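Local coordinates for glyoxalase family protein (Bacillus cereus, PDB 1ZSW) that binds a zinc ion in a vicinal-oxygen-chelate fold of the glyoxalase family, its reaction still unknown but probably metal-dependent, at residues Ile274-Arg286 with Glu294-Gly306. Sequence-based numbering, arbitrary orientation. Where two conformers were deposited one is given.
Sequences IIDRFYFKSLYFR and EIATDGPGFTVDG. With ZN (zinc ion), chain B.
E294 and Y284 pair across an antiparallel beta hairpin, strands 280-286 and 292-300, in the zinc-bearing sheet of this vicinal-oxygen-chelate (glyoxalase) fold. E294 CB lies 3.7 Å from Y284 CD1, and E294 CG sits over one face of the Y284 ring in a CH-pi contact, 3.9 Å from its centroid. With CG anti to the backbone N (chi1 177°) and the chain extended beyond it, the carboxylate runs alongside the tyrosine, the planes 22° apart and stacked. Glutamate suits the site with two oxygens to share: E294 OE1 binds the zinc ion at 2.0 Å, beside ligands H33 and H246, while E294 OE2 accepts from S282 OG (2.7 Å) through its anti lone pair. Serine's short hydroxyl reaches OE2 from the neighbouring strand and, with OE1 on the zinc, fixes the carboxylate's rotation; F280 meets OE2 edge-on. Tyrosine offers the glutamate a flat face and R277 NE a hydroxyl acceptor. On the other face, L283 and I295 pack side by side. Beyond the hairpin, F302 CD2 rests over one face of the Y279 ring, the planes 59° apart. Threonine's hydroxyl serves twice: T297 OG1 accepts from K281 N (3.1 Å) and donates to G299 O (2.7 Å).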
loop_
_atom_site.group_PDB
_atom_site.type_symbol
_atom_site.label_atom_id
_atom_site.label_comp_id
_atom_site.label_asym_id
_atom_site.label_seq_id
_atom_site.Cartn_x
_atom_site.Cartn_y
_atom_site.Cartn_z
ATOM N N ILE A 274 -10.468 14.737 7.995
ATOM C CA ILE A 274 -9.755 14.900 6.730
ATOM C C ILE A 274 -8.523 15.763 6.942
ATOM O O ILE A 274 -8.614 16.888 7.477
ATOM C CB ILE A 274 -10.677 15.459 5.625
ATOM C CG1 ILE A 274 -11.781 14.414 5.371
ATOM C CG2 ILE A 274 -9.872 15.839 4.362
ATOM C CD1 ILE A 274 -12.946 14.868 4.441
ATOM N N ILE A 275 -7.372 15.236 6.536
ATOM C CA ILE A 275 -6.092 15.954 6.624
ATOM C C ILE A 275 -5.506 16.134 5.216
ATOM O O ILE A 275 -5.485 15.204 4.417
ATOM C CB ILE A 275 -5.096 15.144 7.465
ATOM C CG1 ILE A 275 -5.616 14.917 8.897
ATOM C CG2 ILE A 275 -3.702 15.822 7.466
ATOM C CD1 ILE A 275 -4.984 13.719 9.605
ATOM N N ASP A 276 -5.054 17.340 4.897
ATOM C CA ASP A 276 -4.404 17.583 3.627
ATOM C C ASP A 276 -2.942 17.156 3.703
ATOM O O ASP A 276 -2.142 17.705 4.487
ATOM C CB ASP A 276 -4.544 19.052 3.222
ATOM C CG ASP A 276 -4.116 19.293 1.802
ATOM O OD1 ASP A 276 -3.529 18.371 1.186
ATOM O OD2 ASP A 276 -4.354 20.412 1.295
ATOM N N ARG A 277 -2.614 16.118 2.925
ATOM C CA ARG A 277 -1.275 15.556 2.898
ATOM C C ARG A 277 -0.494 16.097 1.702
ATOM O O ARG A 277 0.587 15.583 1.381
ATOM C CB ARG A 277 -1.342 14.020 2.876
ATOM C CG ARG A 277 -1.865 13.376 4.176
ATOM C CD ARG A 277 -1.064 13.791 5.404
ATOM N NE ARG A 277 -1.175 12.844 6.525
ATOM C CZ ARG A 277 -0.754 13.110 7.764
ATOM N NH1 ARG A 277 -0.256 14.320 8.056
ATOM N NH2 ARG A 277 -0.875 12.195 8.726
ATOM N N PHE A 278 -1.034 17.158 1.100
ATOM C CA PHE A 278 -0.475 17.846 -0.063
ATOM C C PHE A 278 -0.641 17.062 -1.366
ATOM O O PHE A 278 -1.316 17.524 -2.294
ATOM C CB PHE A 278 0.980 18.304 0.174
ATOM C CG PHE A 278 1.469 19.314 -0.832
ATOM C CD1 PHE A 278 0.857 20.556 -0.947
ATOM C CD2 PHE A 278 2.554 19.026 -1.643
ATOM C CE1 PHE A 278 1.308 21.490 -1.874
ATOM C CE2 PHE A 278 3.015 19.959 -2.568
ATOM C CZ PHE A 278 2.386 21.187 -2.684
ATOM N N TYR A 279 -0.071 15.860 -1.410
ATOM C CA TYR A 279 -0.150 15.023 -2.595
ATOM C C TYR A 279 -1.529 14.358 -2.720
ATOM O O TYR A 279 -1.858 13.816 -3.776
ATOM C CB TYR A 279 0.949 13.983 -2.542
ATOM C CG TYR A 279 2.294 14.613 -2.205
ATOM C CD1 TYR A 279 2.954 14.287 -1.021
ATOM C CD2 TYR A 279 2.879 15.561 -3.062
ATOM C CE1 TYR A 279 4.184 14.857 -0.703
ATOM C CE2 TYR A 279 4.100 16.141 -2.752
ATOM C CZ TYR A 279 4.749 15.786 -1.571
ATOM O OH TYR A 279 5.967 16.365 -1.238
ATOM N N PHE A 280 -2.313 14.425 -1.640
ATOM C CA PHE A 280 -3.697 13.949 -1.597
ATOM C C PHE A 280 -4.316 14.406 -0.282
ATOM O O PHE A 280 -3.582 14.817 0.647
ATOM C CB PHE A 280 -3.746 12.393 -1.705
ATOM C CG PHE A 280 -2.792 11.668 -0.756
ATOM C CD1 PHE A 280 -3.153 11.424 0.585
ATOM C CD2 PHE A 280 -1.548 11.202 -1.219
ATOM C CE1 PHE A 280 -2.277 10.727 1.467
ATOM C CE2 PHE A 280 -0.655 10.513 -0.330
ATOM C CZ PHE A 280 -1.053 10.289 1.016
ATOM N N LYS A 281 -5.645 14.314 -0.164
ATOM C CA LYS A 281 -6.289 14.464 1.135
ATOM C C LYS A 281 -6.719 13.075 1.631
ATOM O O LYS A 281 -7.021 12.178 0.821
ATOM C CB LYS A 281 -7.491 15.406 1.083
ATOM C CG LYS A 281 -7.184 16.824 0.549
ATOM C CD LYS A 281 -8.369 17.707 1.008
ATOM C CE LYS A 281 -8.313 19.152 0.472
ATOM N NZ LYS A 281 -8.285 19.183 -0.994
ATOM N N SER A 282 -6.713 12.892 2.932
ATOM C CA SER A 282 -7.058 11.582 3.471
ATOM C C SER A 282 -7.641 11.644 4.863
ATOM O O SER A 282 -7.552 12.698 5.547
ATOM C CB SER A 282 -5.832 10.723 3.437
ATOM O OG SER A 282 -4.925 11.086 4.449
ATOM N N LEU A 283 -8.181 10.513 5.307
ATOM C CA LEU A 283 -8.551 10.355 6.681
ATOM C C LEU A 283 -8.144 8.962 7.113
ATOM O O LEU A 283 -7.973 8.075 6.256
ATOM C CB LEU A 283 -10.049 10.575 6.871
ATOM C CG LEU A 283 -10.967 9.492 6.319
ATOM C CD1 LEU A 283 -11.252 8.354 7.265
ATOM C CD2 LEU A 283 -12.296 10.191 5.946
ATOM N N TYR A 284 -7.894 8.809 8.397
ATOM C CA TYR A 284 -7.507 7.507 8.947
ATOM C C TYR A 284 -8.547 7.013 9.946
ATOM O O TYR A 284 -9.173 7.777 10.679
ATOM C CB TYR A 284 -6.170 7.631 9.701
ATOM C CG TYR A 284 -5.017 8.159 8.864
ATOM C CD1 TYR A 284 -4.013 7.306 8.359
ATOM C CD2 TYR A 284 -4.943 9.532 8.562
ATOM C CE1 TYR A 284 -2.954 7.869 7.601
ATOM C CE2 TYR A 284 -3.937 10.073 7.809
ATOM C CZ TYR A 284 -2.950 9.250 7.328
ATOM O OH TYR A 284 -1.985 9.907 6.580
ATOM N N PHE A 285 -8.703 5.694 10.034
ATOM C CA PHE A 285 -9.541 5.112 11.087
ATOM C C PHE A 285 -9.034 3.719 11.352
ATOM O O PHE A 285 -8.446 3.080 10.440
ATOM C CB PHE A 285 -11.049 5.089 10.702
ATOM C CG PHE A 285 -11.399 4.073 9.622
ATOM C CD1 PHE A 285 -11.898 2.815 9.964
ATOM C CD2 PHE A 285 -11.182 4.371 8.289
ATOM C CE1 PHE A 285 -12.201 1.883 8.946
ATOM C CE2 PHE A 285 -11.500 3.453 7.281
ATOM C CZ PHE A 285 -11.994 2.214 7.632
ATOM N N ARG A 286 -9.229 3.249 12.579
ATOM C CA ARG A 286 -8.895 1.857 12.930
ATOM C C ARG A 286 -10.172 1.061 13.027
ATOM O O ARG A 286 -11.200 1.553 13.570
ATOM C CB ARG A 286 -8.177 1.810 14.269
ATOM C CG ARG A 286 -6.773 2.119 14.178
ATOM C CD ARG A 286 -5.985 1.681 15.410
ATOM N NE ARG A 286 -4.705 2.359 15.343
ATOM C CZ ARG A 286 -3.591 1.884 14.794
ATOM N NH1 ARG A 286 -3.538 0.662 14.266
ATOM N NH2 ARG A 286 -2.501 2.651 14.782
ATOM N N GLU A 294 -6.467 3.960 5.787
ATOM C CA GLU A 294 -6.522 5.357 5.371
ATOM C C GLU A 294 -7.364 5.402 4.107
ATOM O O GLU A 294 -7.313 4.485 3.263
ATOM C CB GLU A 294 -5.107 5.843 5.124
ATOM C CG GLU A 294 -4.994 7.298 4.593
ATOM C CD GLU A 294 -3.566 7.683 4.265
ATOM O OE1 GLU A 294 -2.677 6.807 4.257
ATOM O OE2 GLU A 294 -3.345 8.896 4.030
ATOM N N ILE A 295 -8.141 6.470 3.958
ATOM C CA ILE A 295 -8.914 6.668 2.735
ATOM C C ILE A 295 -8.322 7.913 2.074
ATOM O O ILE A 295 -8.323 8.965 2.690
ATOM C CB ILE A 295 -10.417 6.904 3.068
ATOM C CG1 ILE A 295 -10.922 5.772 3.971
ATOM C CG2 ILE A 295 -11.256 6.967 1.769
ATOM C CD1 ILE A 295 -12.404 5.873 4.389
ATOM N N ALA A 296 -7.802 7.778 0.852
ATOM C CA ALA A 296 -7.017 8.846 0.232
ATOM C C ALA A 296 -7.553 9.184 -1.146
ATOM O O ALA A 296 -7.860 8.294 -1.966
ATOM C CB ALA A 296 -5.532 8.470 0.126
ATOM N N THR A 297 -7.592 10.484 -1.449
ATOM C CA THR A 297 -7.919 10.866 -2.829
ATOM C C THR A 297 -6.823 10.536 -3.848
ATOM O O THR A 297 -5.613 10.579 -3.546
ATOM C CB THR A 297 -8.266 12.389 -2.912
ATOM O OG1 THR A 297 -7.093 13.171 -2.611
ATOM C CG2 THR A 297 -9.410 12.736 -1.946
ATOM N N ASP A 298 -7.226 10.223 -5.072
ATOM C CA ASP A 298 -6.283 9.908 -6.156
ATOM C C ASP A 298 -5.380 11.077 -6.479
ATOM O O ASP A 298 -4.195 10.903 -6.737
ATOM C CB ASP A 298 -7.023 9.471 -7.434
ATOM C CG ASP A 298 -7.402 7.993 -7.431
ATOM O OD1 ASP A 298 -6.877 7.201 -6.613
ATOM O OD2 ASP A 298 -8.209 7.600 -8.300
ATOM N N GLY A 299 -5.941 12.276 -6.425
ATOM C CA GLY A 299 -5.150 13.456 -6.736
ATOM C C GLY A 299 -4.870 14.358 -5.558
ATOM O O GLY A 299 -5.502 14.253 -4.501
ATOM N N PRO A 300 -4.004 15.365 -5.776
ATOM C CA PRO A 300 -3.405 15.680 -7.089
ATOM C C PRO A 300 -2.168 14.886 -7.482
ATOM O O PRO A 300 -1.772 14.901 -8.672
ATOM C CB PRO A 300 -3.084 17.169 -6.961
ATOM C CG PRO A 300 -2.876 17.399 -5.520
ATOM C CD PRO A 300 -3.689 16.373 -4.751
ATOM N N GLY A 301 -1.552 14.188 -6.525
ATOM C CA GLY A 301 -0.424 13.332 -6.851
ATOM C C GLY A 301 0.922 14.006 -6.710
ATOM O O GLY A 301 0.991 15.192 -6.368
ATOM N N PHE A 302 1.987 13.257 -6.990
ATOM C CA PHE A 302 3.362 13.731 -6.740
ATOM C C PHE A 302 3.884 14.722 -7.783
ATOM O O PHE A 302 4.959 15.302 -7.592
ATOM C CB PHE A 302 4.351 12.556 -6.629
ATOM C CG PHE A 302 4.090 11.649 -5.465
ATOM C CD1 PHE A 302 3.920 10.284 -5.656
ATOM C CD2 PHE A 302 4.015 12.165 -4.172
ATOM C CE1 PHE A 302 3.653 9.438 -4.574
ATOM C CE2 PHE A 302 3.761 11.343 -3.086
ATOM C CZ PHE A 302 3.580 9.978 -3.284
ATOM N N THR A 303 3.151 14.883 -8.885
ATOM C CA THR A 303 3.570 15.806 -9.947
ATOM C C THR A 303 3.007 17.201 -9.718
ATOM O O THR A 303 3.341 18.134 -10.452
ATOM C CB THR A 303 3.208 15.299 -11.371
ATOM O OG1 THR A 303 1.786 15.319 -11.555
ATOM C CG2 THR A 303 3.753 13.891 -11.608
ATOM N N VAL A 304 2.173 17.339 -8.685
ATOM C CA VAL A 304 1.650 18.635 -8.259
ATOM C C VAL A 304 2.780 19.659 -8.005
ATOM O O VAL A 304 2.677 20.802 -8.449
ATOM C CB VAL A 304 0.676 18.508 -7.027
ATOM C CG1 VAL A 304 1.428 18.250 -5.722
ATOM C CG2 VAL A 304 -0.212 19.742 -6.886
ATOM N N ASP A 305 3.855 19.236 -7.331
ATOM C CA ASP A 305 4.936 20.147 -6.917
ATOM C C ASP A 305 6.283 19.875 -7.607
ATOM O O ASP A 305 7.352 20.214 -7.074
ATOM C CB ASP A 305 5.097 20.126 -5.383
ATOM C CG ASP A 305 5.868 18.902 -4.869
ATOM O OD1 ASP A 305 5.814 17.828 -5.516
ATOM O OD2 ASP A 305 6.525 19.011 -3.802
ATOM N N GLY A 306 6.238 19.262 -8.785
ATOM C CA GLY A 306 7.467 18.936 -9.502
ATOM C C GLY A 306 7.221 18.258 -10.825
ATOM O O GLY A 306 6.139 17.709 -11.059
HETATM ZN ZN ZN B . -0.656 6.945 4.185
HETATM O O HOH W 1 -2.356 11.026 -4.714
#